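Local coordinates for uncharacterized protein AsqI (Emericella nidulans, PDB 5YY3) that catalyses, as a zinc-dependent cyclopenase, the conversion of 4'-methoxycyclopenin into 4'-methoxyviridicatin in the biosynthesis of the aspoquinolone mycotoxins, at residues H443-L448 and Y644-F649. Numbering follows the deposited sequence.
Sequences HITTFL and YRTTKF
Lys648 lies over one face of the Phe447 ring, CE resting toward the rim on the CG and CD1 side, while NZ stands over the face in a cation-pi contact 3.7 Å from the centroid of that ring. The pair sits on the mixed sheet of the hemocyanin-type Ig-like domain. The bend of the lysine chain at chi3 (-57°) brings CE back over the ring; NZ also has a weak, long ion pair with Glu465. At the other end of the contact the Tyr644 and His443 rings meet rim to rim, with planes 34° apart. Tyr644 OH and His443 ND1 share a hydrogen bond of 2.7 Å near the imidazole plane, and Ile444 O lies at the tyrosine edge. Between these pairs strand 443-449 pairs in parallel with the end of strand 636-644, the bridge being Thr445 with Tyr644, and the chain after it keeps alongside, with one more backbone bridge at Leu448 and Thr647. Ile444 O accepts from Tyr644 N, and Tyr644 O accepts from Thr446 N at 3.0 Å, a nearly straight bond with 173° at the hydrogen. Further on, Thr646 O takes Leu448 N, and Leu448 O takes Lys648 N at 2.8 Å from above the carbonyl plane. The Thr646 methyl CG2 packs on Phe447 CB at 3.6 Å. Leu448 CD1 touches the aliphatic CG and CD of Arg645, whose guanidinium continues to a salt bridge with Asp165 of the second subunit, so this edge of the domain takes part in the subunit interface. Thr446 OG1 is satisfied by Val565 O, and its closest approach across the pairing is 3.4 Å, to Tyr644 O.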
loop_
_atom_site.group_PDB
_atom_site.type_symbol
_atom_site.label_atom_id
_atom_site.label_comp_id
_atom_site.label_asym_id
_atom_site.label_seq_id
_atom_site.Cartn_x
_atom_site.Cartn_y
_atom_site.Cartn_z
ATOM N N HIS A 443 -8.689 -11.775 26.484
ATOM C CA HIS A 443 -8.183 -10.609 25.758
ATOM C C HIS A 443 -6.791 -10.305 26.276
ATOM O O HIS A 443 -6.632 -9.752 27.373
ATOM C CB HIS A 443 -9.111 -9.384 25.905
ATOM C CG HIS A 443 -10.496 -9.618 25.375
ATOM N ND1 HIS A 443 -10.951 -9.052 24.201
ATOM C CD2 HIS A 443 -11.508 -10.392 25.836
ATOM C CE1 HIS A 443 -12.186 -9.460 23.969
ATOM N NE2 HIS A 443 -12.549 -10.276 24.945
ATOM N N ILE A 444 -5.783 -10.683 25.491
ATOM C CA ILE A 444 -4.401 -10.504 25.909
ATOM C C ILE A 444 -3.614 -9.618 24.926
ATOM O O ILE A 444 -4.114 -9.237 23.853
ATOM C CB ILE A 444 -3.714 -11.870 26.094
ATOM C CG1 ILE A 444 -3.692 -12.662 24.787
ATOM C CG2 ILE A 444 -4.442 -12.685 27.187
ATOM C CD1 ILE A 444 -3.045 -14.058 24.928
ATOM N N THR A 445 -2.383 -9.286 25.298
ATOM C CA THR A 445 -1.710 -8.145 24.688
ATOM C C THR A 445 -0.222 -8.355 24.345
ATOM O O THR A 445 0.569 -8.845 25.152
ATOM C CB THR A 445 -1.831 -6.934 25.618
ATOM O OG1 THR A 445 -3.197 -6.805 26.007
ATOM C CG2 THR A 445 -1.390 -5.660 24.921
ATOM N N THR A 446 0.136 -7.965 23.132
ATOM C CA THR A 446 1.525 -7.910 22.719
ATOM C C THR A 446 1.912 -6.455 22.510
ATOM O O THR A 446 1.045 -5.580 22.411
ATOM C CB THR A 446 1.749 -8.674 21.429
ATOM O OG1 THR A 446 1.035 -8.019 20.374
ATOM C CG2 THR A 446 1.253 -10.118 21.573
ATOM N N PHE A 447 3.207 -6.191 22.435
ATOM C CA PHE A 447 3.675 -4.848 22.140
ATOM C C PHE A 447 4.903 -4.900 21.237
ATOM O O PHE A 447 5.653 -5.884 21.221
ATOM C CB PHE A 447 3.980 -4.072 23.428
ATOM C CG PHE A 447 4.854 -4.813 24.412
ATOM C CD1 PHE A 447 6.239 -4.777 24.300
ATOM C CD2 PHE A 447 4.293 -5.513 25.471
ATOM C CE1 PHE A 447 7.051 -5.452 25.219
ATOM C CE2 PHE A 447 5.097 -6.180 26.391
ATOM C CZ PHE A 447 6.479 -6.154 26.257
ATOM N N LEU A 448 5.079 -3.838 20.467
ATOM C CA LEU A 448 6.250 -3.680 19.629
ATOM C C LEU A 448 7.022 -2.495 20.169
ATOM O O LEU A 448 6.556 -1.377 20.091
ATOM C CB LEU A 448 5.856 -3.477 18.158
ATOM C CG LEU A 448 5.213 -4.751 17.598
ATOM C CD1 LEU A 448 4.107 -4.486 16.602
ATOM C CD2 LEU A 448 6.265 -5.681 16.988
ATOM N N TYR A 644 -4.280 -8.768 20.967
ATOM C CA TYR A 644 -4.277 -7.362 20.572
ATOM C C TYR A 644 -2.856 -6.840 20.422
ATOM O O TYR A 644 -2.023 -6.971 21.323
ATOM C CB TYR A 644 -5.014 -6.496 21.608
ATOM C CG TYR A 644 -6.498 -6.768 21.717
ATOM C CD1 TYR A 644 -6.967 -7.930 22.327
ATOM C CD2 TYR A 644 -7.435 -5.850 21.228
ATOM C CE1 TYR A 644 -8.330 -8.184 22.425
ATOM C CE2 TYR A 644 -8.792 -6.093 21.319
ATOM C CZ TYR A 644 -9.235 -7.261 21.920
ATOM O OH TYR A 644 -10.581 -7.514 22.017
ATOM N N ARG A 645 -2.594 -6.225 19.277
ATOM C CA ARG A 645 -1.300 -5.645 18.974
ATOM C C ARG A 645 -1.235 -4.199 19.443
ATOM O O ARG A 645 -2.216 -3.454 19.340
ATOM C CB ARG A 645 -1.041 -5.726 17.471
ATOM C CG ARG A 645 0.319 -5.296 17.044
ATOM C CD ARG A 645 0.520 -5.632 15.580
ATOM N NE ARG A 645 -0.162 -4.705 14.689
ATOM C CZ ARG A 645 -0.882 -5.082 13.635
ATOM N NH1 ARG A 645 -1.030 -6.377 13.363
ATOM N NH2 ARG A 645 -1.458 -4.167 12.865
ATOM N N THR A 646 -0.052 -3.814 19.917
ATOM C CA THR A 646 0.218 -2.533 20.566
ATOM C C THR A 646 1.619 -2.053 20.165
ATOM O O THR A 646 2.475 -2.868 19.820
ATOM C CB THR A 646 0.084 -2.705 22.103
ATOM O OG1 THR A 646 -1.236 -2.328 22.515
ATOM C CG2 THR A 646 1.116 -1.937 22.890
ATOM N N THR A 647 1.849 -0.746 20.180
ATOM C CA THR A 647 3.183 -0.194 19.986
ATOM C C THR A 647 3.682 0.489 21.274
ATOM O O THR A 647 2.989 1.349 21.804
ATOM C CB THR A 647 3.200 0.830 18.847
ATOM O OG1 THR A 647 2.656 0.235 17.662
ATOM C CG2 THR A 647 4.622 1.277 18.569
ATOM N N LYS A 648 4.867 0.134 21.775
ATOM C CA LYS A 648 5.425 0.863 22.917
ATOM C C LYS A 648 6.724 1.551 22.543
ATOM O O LYS A 648 7.778 0.911 22.478
ATOM C CB LYS A 648 5.651 -0.057 24.122
ATOM C CG LYS A 648 4.368 -0.630 24.672
ATOM C CD LYS A 648 4.464 -0.990 26.152
ATOM C CE LYS A 648 5.584 -1.978 26.450
ATOM N NZ LYS A 648 5.297 -2.703 27.738
ATOM N N PHE A 649 6.637 2.863 22.310
ATOM C CA PHE A 649 7.761 3.678 21.881
ATOM C C PHE A 649 8.866 3.808 22.942
ATOM O O PHE A 649 8.593 4.010 24.137
ATOM C CB PHE A 649 7.246 5.068 21.473
ATOM C CG PHE A 649 6.399 5.056 20.223
ATOM C CD1 PHE A 649 6.987 4.911 18.972
ATOM C CD2 PHE A 649 5.019 5.173 20.295
ATOM C CE1 PHE A 649 6.214 4.877 17.822
ATOM C CE2 PHE A 649 4.239 5.151 19.145
ATOM C CZ PHE A 649 4.836 5.012 17.911
#